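Local coordinates for HMG box-containing protein 1 (Homo sapiens, PDB 3QVE) that represses transcription by binding the promoters of target genes, and takes part in regulating the cell cycle and the Wnt pathway, at residues V74-F79 and T90-L95; F12-R17 and D30-A35. One frame throughout, in Å; residues are numbered along the deposited sequence.

Both interactions belong to the AXH domain, the piece of this transcriptional repressor in the crystal, and their centres lie about 12 Å apart. Interaction 2 comes first along the chain, joining the turn before strand 17-20 to the start of helix 31-37; interaction 1 follows, pairing strands 72-80 and 89-94 as a hairpin. One antiparallel sheet carries both, because strand 17-20 lies between 29-30 and 89-94. The two contacts meet directly at that junction: Glu92 N is 2.9 Å from Arg17 O, a probable hydrogen bond, and Thr16 CG2 packs against Glu92 O. The hairpin of interaction 1 is thereby continued across the sheet into strand 17-20 and the turn before it, on which the start of helix 31-37 is held.

Interaction 1. Residues V74-F79 and T90-L95; sequences VLKLTF and TVECKL. With EDO (1,2-ethanediol), chain N.
The beta hairpin of strands 72-80 and 89-94, in the main antiparallel sheet of the AXH domain, is zipped here by four backbone hydrogen bonds. Leu75 pairs with Cys93 and Leu77 with Val91; the straightest bond, Leu75 N to Cys93 O, is 2.9 Å at 177°. On the buried face Cys93 SG touches two leucine methyls, 3.9 Å from Leu75 CD1 and 3.8 Å from Leu77 CD1. Val91 CG2 meets the Phe79 ring at its edge, 3.9 Å from CE2. Leu95 CD2 crosses Leu75 obliquely and packs on its CG. The face of Lys76, Thr78, Thr90 and Glu92 is largely polar: Thr78 OG1 and Thr90 OG1 lie 2.9 Å apart in a hydrogen bond, and Thr90 OG1 also bonds His21. Glu92, with CG anti to its backbone N (chi1 -175°), crosses Val74 obliquely, its CG 3.7 Å from Val74 CG2. An alanine here would remove CG and the carboxylate, and would probably leave Val74 less well covered. Lys76 bends at chi3 (78°) and gives NZ to an ethanediol O1 at 2.6 Å. The chemistry thus divides by face: apolar packing beside Leu75 and Leu77, mostly hydroxyls and charges on the other, with the aliphatic part of Glu92 against Val74.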
loop_
_atom_site.group_PDB
_atom_site.type_symbol
_atom_site.label_atom_id
_atom_site.label_comp_id
_atom_site.label_asym_id
_atom_site.label_seq_id
_atom_site.Cartn_x
_atom_site.Cartn_y
_atom_site.Cartn_z
ATOM N N VAL A 74 2.959 -0.186 13.831
ATOM C CA VAL A 74 2.496 -0.335 12.469
ATOM C C VAL A 74 1.533 0.791 12.070
ATOM O O VAL A 74 1.026 1.486 12.924
ATOM C CB VAL A 74 1.809 -1.701 12.272
ATOM C CG1 VAL A 74 2.830 -2.832 12.352
ATOM C CG2 VAL A 74 0.618 -1.901 13.221
ATOM N N LEU A 75 1.302 0.944 10.778
ATOM C CA LEU A 75 0.322 1.865 10.219
ATOM C C LEU A 75 -0.862 0.999 9.806
ATOM O O LEU A 75 -0.701 -0.187 9.449
ATOM C CB LEU A 75 0.869 2.595 8.977
ATOM C CG LEU A 75 2.062 3.555 9.132
ATOM C CD1 LEU A 75 2.711 3.864 7.767
ATOM C CD2 LEU A 75 1.604 4.789 9.834
ATOM N N LYS A 76 -2.050 1.590 9.883
ATOM C CA LYS A 76 -3.254 1.038 9.334
ATOM C C LYS A 76 -3.850 2.103 8.468
ATOM O O LYS A 76 -4.093 3.216 8.930
ATOM C CB LYS A 76 -4.200 0.599 10.433
ATOM C CG LYS A 76 -3.707 -0.686 11.124
ATOM C CD LYS A 76 -4.604 -1.177 12.269
ATOM C CE LYS A 76 -5.819 -1.871 11.766
ATOM N NZ LYS A 76 -6.812 -2.160 12.847
ATOM N N LEU A 77 -4.055 1.752 7.211
ATOM C CA LEU A 77 -4.423 2.707 6.155
ATOM C C LEU A 77 -5.596 2.219 5.386
ATOM O O LEU A 77 -5.671 1.024 5.102
ATOM C CB LEU A 77 -3.265 2.838 5.157
ATOM C CG LEU A 77 -1.868 3.098 5.678
ATOM C CD1 LEU A 77 -0.802 2.997 4.527
ATOM C CD2 LEU A 77 -1.880 4.514 6.395
ATOM N N THR A 78 -6.465 3.130 4.934
ATOM C CA THR A 78 -7.609 2.715 4.109
ATOM C C THR A 78 -7.528 3.446 2.803
ATOM O O THR A 78 -7.316 4.657 2.757
ATOM C CB THR A 78 -8.970 2.973 4.806
ATOM O OG1 THR A 78 -9.060 2.103 5.928
ATOM C CG2 THR A 78 -10.181 2.672 3.845
ATOM N N PHE A 79 -7.673 2.681 1.735
ATOM C CA PHE A 79 -7.476 3.149 0.366
ATOM C C PHE A 79 -8.741 2.945 -0.474
ATOM O O PHE A 79 -9.470 1.981 -0.270
ATOM C CB PHE A 79 -6.390 2.331 -0.320
ATOM C CG PHE A 79 -5.007 2.613 0.175
ATOM C CD1 PHE A 79 -4.330 3.747 -0.223
ATOM C CD2 PHE A 79 -4.339 1.683 0.958
ATOM C CE1 PHE A 79 -3.031 3.999 0.203
ATOM C CE2 PHE A 79 -3.040 1.936 1.392
ATOM C CZ PHE A 79 -2.404 3.084 1.024
ATOM N N THR A 90 -8.225 -1.945 3.373
ATOM C CA THR A 90 -7.460 -1.502 4.540
ATOM C C THR A 90 -6.216 -2.380 4.616
ATOM O O THR A 90 -6.284 -3.581 4.358
ATOM C CB THR A 90 -8.291 -1.577 5.838
ATOM O OG1 THR A 90 -9.442 -0.737 5.658
ATOM C CG2 THR A 90 -7.486 -1.056 7.068
ATOM N N VAL A 91 -5.075 -1.773 4.927
ATOM C CA VAL A 91 -3.834 -2.506 5.045
ATOM C C VAL A 91 -3.179 -2.172 6.362
ATOM O O VAL A 91 -3.429 -1.108 6.944
ATOM C CB VAL A 91 -2.812 -2.197 3.881
ATOM C CG1 VAL A 91 -3.473 -2.320 2.515
ATOM C CG2 VAL A 91 -2.185 -0.857 4.039
ATOM N N GLU A 92 -2.349 -3.095 6.834
ATOM C CA GLU A 92 -1.387 -2.826 7.888
ATOM C C GLU A 92 -0.013 -2.857 7.251
ATOM O O GLU A 92 0.298 -3.796 6.530
ATOM C CB GLU A 92 -1.467 -3.897 8.950
ATOM C CG GLU A 92 -0.611 -3.667 10.163
ATOM C CD GLU A 92 -0.301 -4.957 10.885
ATOM O OE1 GLU A 92 -1.034 -5.239 11.863
ATOM O OE2 GLU A 92 0.656 -5.682 10.483
ATOM N N CYS A 93 0.805 -1.833 7.462
ATOM C CA CYS A 93 2.137 -1.840 6.858
ATOM C C CYS A 93 3.152 -1.260 7.829
ATOM O O CYS A 93 2.800 -0.659 8.827
ATOM C CB CYS A 93 2.095 -1.087 5.546
ATOM S SG CYS A 93 1.873 0.611 5.748
ATOM N N LYS A 94 4.429 -1.462 7.548
ATOM C CA LYS A 94 5.483 -0.906 8.393
ATOM C C LYS A 94 5.547 0.627 8.263
ATOM O O LYS A 94 5.142 1.176 7.247
ATOM C CB LYS A 94 6.835 -1.528 8.045
ATOM C CG LYS A 94 6.893 -3.038 8.101
ATOM C CD LYS A 94 6.444 -3.599 9.450
ATOM C CE LYS A 94 6.428 -5.143 9.483
ATOM N NZ LYS A 94 5.078 -5.668 9.700
ATOM N N LEU A 95 6.061 1.296 9.293
ATOM C CA LEU A 95 6.118 2.765 9.323
ATOM C C LEU A 95 6.955 3.328 8.198
ATOM O O LEU A 95 6.699 4.430 7.759
ATOM C CB LEU A 95 6.690 3.267 10.642
ATOM C CG LEU A 95 6.057 2.924 11.982
ATOM C CD1 LEU A 95 6.660 3.771 13.169
ATOM C CD2 LEU A 95 4.575 3.108 11.938
HETATM C C1 EDO N . -10.026 -4.217 12.657
HETATM O O1 EDO N . -8.644 -3.968 12.385
HETATM C C2 EDO N . -10.355 -5.689 12.488
HETATM O O2 EDO N . -9.348 -6.463 13.150
#

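Interaction 2. Residues F12-R17 and D30-A35; sequences FLKGTR and DVEDFA. With EDO (1,2-ethanediol), chain F.
A type II turn from Leu13 to Thr16 leads into a single antiparallel non-hydrogen-bonded pair, Arg17 with Asp30, and Val31 N donates to Thr16 O at 2.9 Å. Gly15 takes a positive phi (99°), where a side chain would jam against the preceding carbonyl. Leu13 O is gripped twice, by Thr16 N and by Thr16 OG1, the hydroxyl 2.7 Å away on an in-plane lone pair. Val31 points at the turn: CG1, in the crowded position between N and C (chi1 71°), lies 3.3 Å from Thr16 O and 3.7 Å from Leu13 O. Asp30 is the helix N-cap: OD2 accepts from Asp33 N through the anti lone pair and weakly from Glu32 N, while OD1 accepts hydrogen bonds from two waters. One of these also accepts from Gly15 N and donates to Glu32 OE2; the other accepts from Arg17 NH1, so that acid and guanidinium are joined through water. Lys14 runs extended until chi4 (66°), bringing NZ to the syn lone pair of Glu32 OE2 in a 2.7 Å salt bridge. Arg17 NE gives its N-H to an ethanediol O1. Lys14 would probably favour the anion of Glu32, and the waters and helix-start N-H groups that of Asp30. Phe12 and Thr16 pack on Val91 of strand 89-94, Val31 and Phe34 touch Leu18, and Trp9 meets the Phe34 ring edge-to-face, so the short helix lies against strand 17-20.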
loop_
_atom_site.group_PDB
_atom_site.type_symbol
_atom_site.label_atom_id
_atom_site.label_comp_id
_atom_site.label_asym_id
_atom_site.label_seq_id
_atom_site.Cartn_x
_atom_site.Cartn_y
_atom_site.Cartn_z
ATOM N N PHE A 12 2.656 -2.927 -2.518
ATOM C CA PHE A 12 2.881 -3.375 -1.136
ATOM C C PHE A 12 4.078 -4.299 -0.921
ATOM O O PHE A 12 4.279 -5.294 -1.633
ATOM C CB PHE A 12 1.582 -3.953 -0.552
ATOM C CG PHE A 12 0.489 -2.933 -0.524
ATOM C CD1 PHE A 12 0.554 -1.866 0.362
ATOM C CD2 PHE A 12 -0.573 -3.013 -1.387
ATOM C CE1 PHE A 12 -0.394 -0.921 0.362
ATOM C CE2 PHE A 12 -1.571 -2.100 -1.366
ATOM C CZ PHE A 12 -1.485 -1.028 -0.520
ATOM N N LEU A 13 4.875 -3.952 0.092
ATOM C CA LEU A 13 6.074 -4.701 0.440
ATOM C C LEU A 13 5.773 -5.866 1.394
ATOM O O LEU A 13 4.700 -5.943 2.038
ATOM C CB LEU A 13 7.106 -3.758 1.069
ATOM C CG LEU A 13 7.509 -2.535 0.230
ATOM C CD1 LEU A 13 8.740 -1.821 0.771
ATOM C CD2 LEU A 13 7.720 -2.884 -1.186
ATOM N N LYS A 14 6.763 -6.754 1.485
ATOM C CA LYS A 14 6.734 -7.884 2.380
ATOM C C LYS A 14 6.384 -7.430 3.789
ATOM O O LYS A 14 6.889 -6.400 4.270
ATOM C CB LYS A 14 8.103 -8.525 2.377
ATOM C CG LYS A 14 8.270 -9.706 3.362
ATOM C CD LYS A 14 9.585 -10.382 3.098
ATOM C CE LYS A 14 9.844 -11.540 4.067
ATOM N NZ LYS A 14 8.887 -12.655 3.893
ATOM N N GLY A 15 5.487 -8.163 4.436
ATOM C CA GLY A 15 5.093 -7.843 5.815
ATOM C C GLY A 15 3.786 -7.084 5.867
ATOM O O GLY A 15 3.198 -6.950 6.937
ATOM N N THR A 16 3.315 -6.603 4.727
ATOM C CA THR A 16 2.002 -5.952 4.649
ATOM C C THR A 16 0.891 -6.987 4.813
ATOM O O THR A 16 1.012 -8.130 4.350
ATOM C CB THR A 16 1.825 -5.180 3.298
ATOM O OG1 THR A 16 2.923 -4.265 3.115
ATOM C CG2 THR A 16 0.502 -4.387 3.269
ATOM N N ARG A 17 -0.195 -6.565 5.465
ATOM C CA ARG A 17 -1.397 -7.373 5.651
ATOM C C ARG A 17 -2.537 -6.609 5.002
ATOM O O ARG A 17 -2.615 -5.369 5.113
ATOM C CB ARG A 17 -1.667 -7.628 7.166
ATOM C CG ARG A 17 -0.537 -8.385 7.853
ATOM C CD ARG A 17 -0.750 -8.705 9.334
ATOM N NE ARG A 17 -1.912 -9.560 9.523
ATOM C CZ ARG A 17 -1.971 -10.834 9.150
ATOM N NH1 ARG A 17 -0.944 -11.416 8.536
ATOM N NH2 ARG A 17 -3.067 -11.524 9.393
ATOM N N ASP A 30 -1.952 -12.010 5.109
ATOM C CA ASP A 30 -0.625 -11.576 4.762
ATOM C C ASP A 30 -0.537 -11.417 3.250
ATOM O O ASP A 30 -1.072 -12.232 2.499
ATOM C CB ASP A 30 0.367 -12.587 5.268
ATOM C CG ASP A 30 1.741 -12.344 4.753
ATOM O OD1 ASP A 30 2.430 -11.493 5.348
ATOM O OD2 ASP A 30 2.092 -13.002 3.740
ATOM N N VAL A 31 0.180 -10.387 2.821
ATOM C CA VAL A 31 0.320 -10.081 1.414
ATOM C C VAL A 31 0.949 -11.226 0.604
ATOM O O VAL A 31 0.526 -11.470 -0.548
ATOM C CB VAL A 31 1.045 -8.761 1.207
ATOM C CG1 VAL A 31 2.552 -8.879 1.560
ATOM C CG2 VAL A 31 0.828 -8.231 -0.204
ATOM N N GLU A 32 1.915 -11.937 1.173
ATOM C CA GLU A 32 2.507 -13.036 0.446
ATOM C C GLU A 32 1.532 -14.228 0.325
ATOM O O GLU A 32 1.487 -14.911 -0.716
ATOM C CB GLU A 32 3.789 -13.506 1.087
ATOM C CG GLU A 32 5.006 -12.614 0.858
ATOM C CD GLU A 32 6.163 -13.109 1.687
ATOM O OE1 GLU A 32 6.833 -14.052 1.218
ATOM O OE2 GLU A 32 6.379 -12.585 2.811
ATOM N N ASP A 33 0.772 -14.481 1.388
ATOM C CA ASP A 33 -0.243 -15.563 1.368
ATOM C C ASP A 33 -1.301 -15.199 0.316
ATOM O O ASP A 33 -1.684 -16.017 -0.509
ATOM C CB ASP A 33 -0.866 -15.729 2.753
ATOM C CG ASP A 33 0.087 -16.367 3.775
ATOM O OD1 ASP A 33 1.217 -16.737 3.404
ATOM O OD2 ASP A 33 -0.298 -16.502 4.960
ATOM N N PHE A 34 -1.715 -13.939 0.297
ATOM C CA PHE A 34 -2.658 -13.446 -0.706
ATOM C C PHE A 34 -2.132 -13.587 -2.127
ATOM O O PHE A 34 -2.824 -14.100 -2.999
ATOM C CB PHE A 34 -3.020 -11.979 -0.415
ATOM C CG PHE A 34 -3.876 -11.343 -1.477
ATOM C CD1 PHE A 34 -5.233 -11.578 -1.513
ATOM C CD2 PHE A 34 -3.312 -10.542 -2.457
ATOM C CE1 PHE A 34 -6.047 -10.987 -2.496
ATOM C CE2 PHE A 34 -4.094 -9.957 -3.440
ATOM C CZ PHE A 34 -5.469 -10.176 -3.454
ATOM N N ALA A 35 -0.899 -13.150 -2.363
ATOM C CA ALA A 35 -0.340 -13.134 -3.706
ATOM C C ALA A 35 -0.183 -14.586 -4.197
ATOM O O ALA A 35 -0.341 -14.854 -5.387
ATOM C CB ALA A 35 1.009 -12.398 -3.730
HETATM C C1 EDO F . -4.392 -6.747 11.518
HETATM O O1 EDO F . -3.821 -8.017 11.174
HETATM C C2 EDO F . -4.831 -6.710 12.980
HETATM O O2 EDO F . -5.775 -5.645 13.123
HETATM O O HOH W 1 4.655 -10.781 3.677
HETATM O O HOH W 2 1.893 -10.827 7.826
#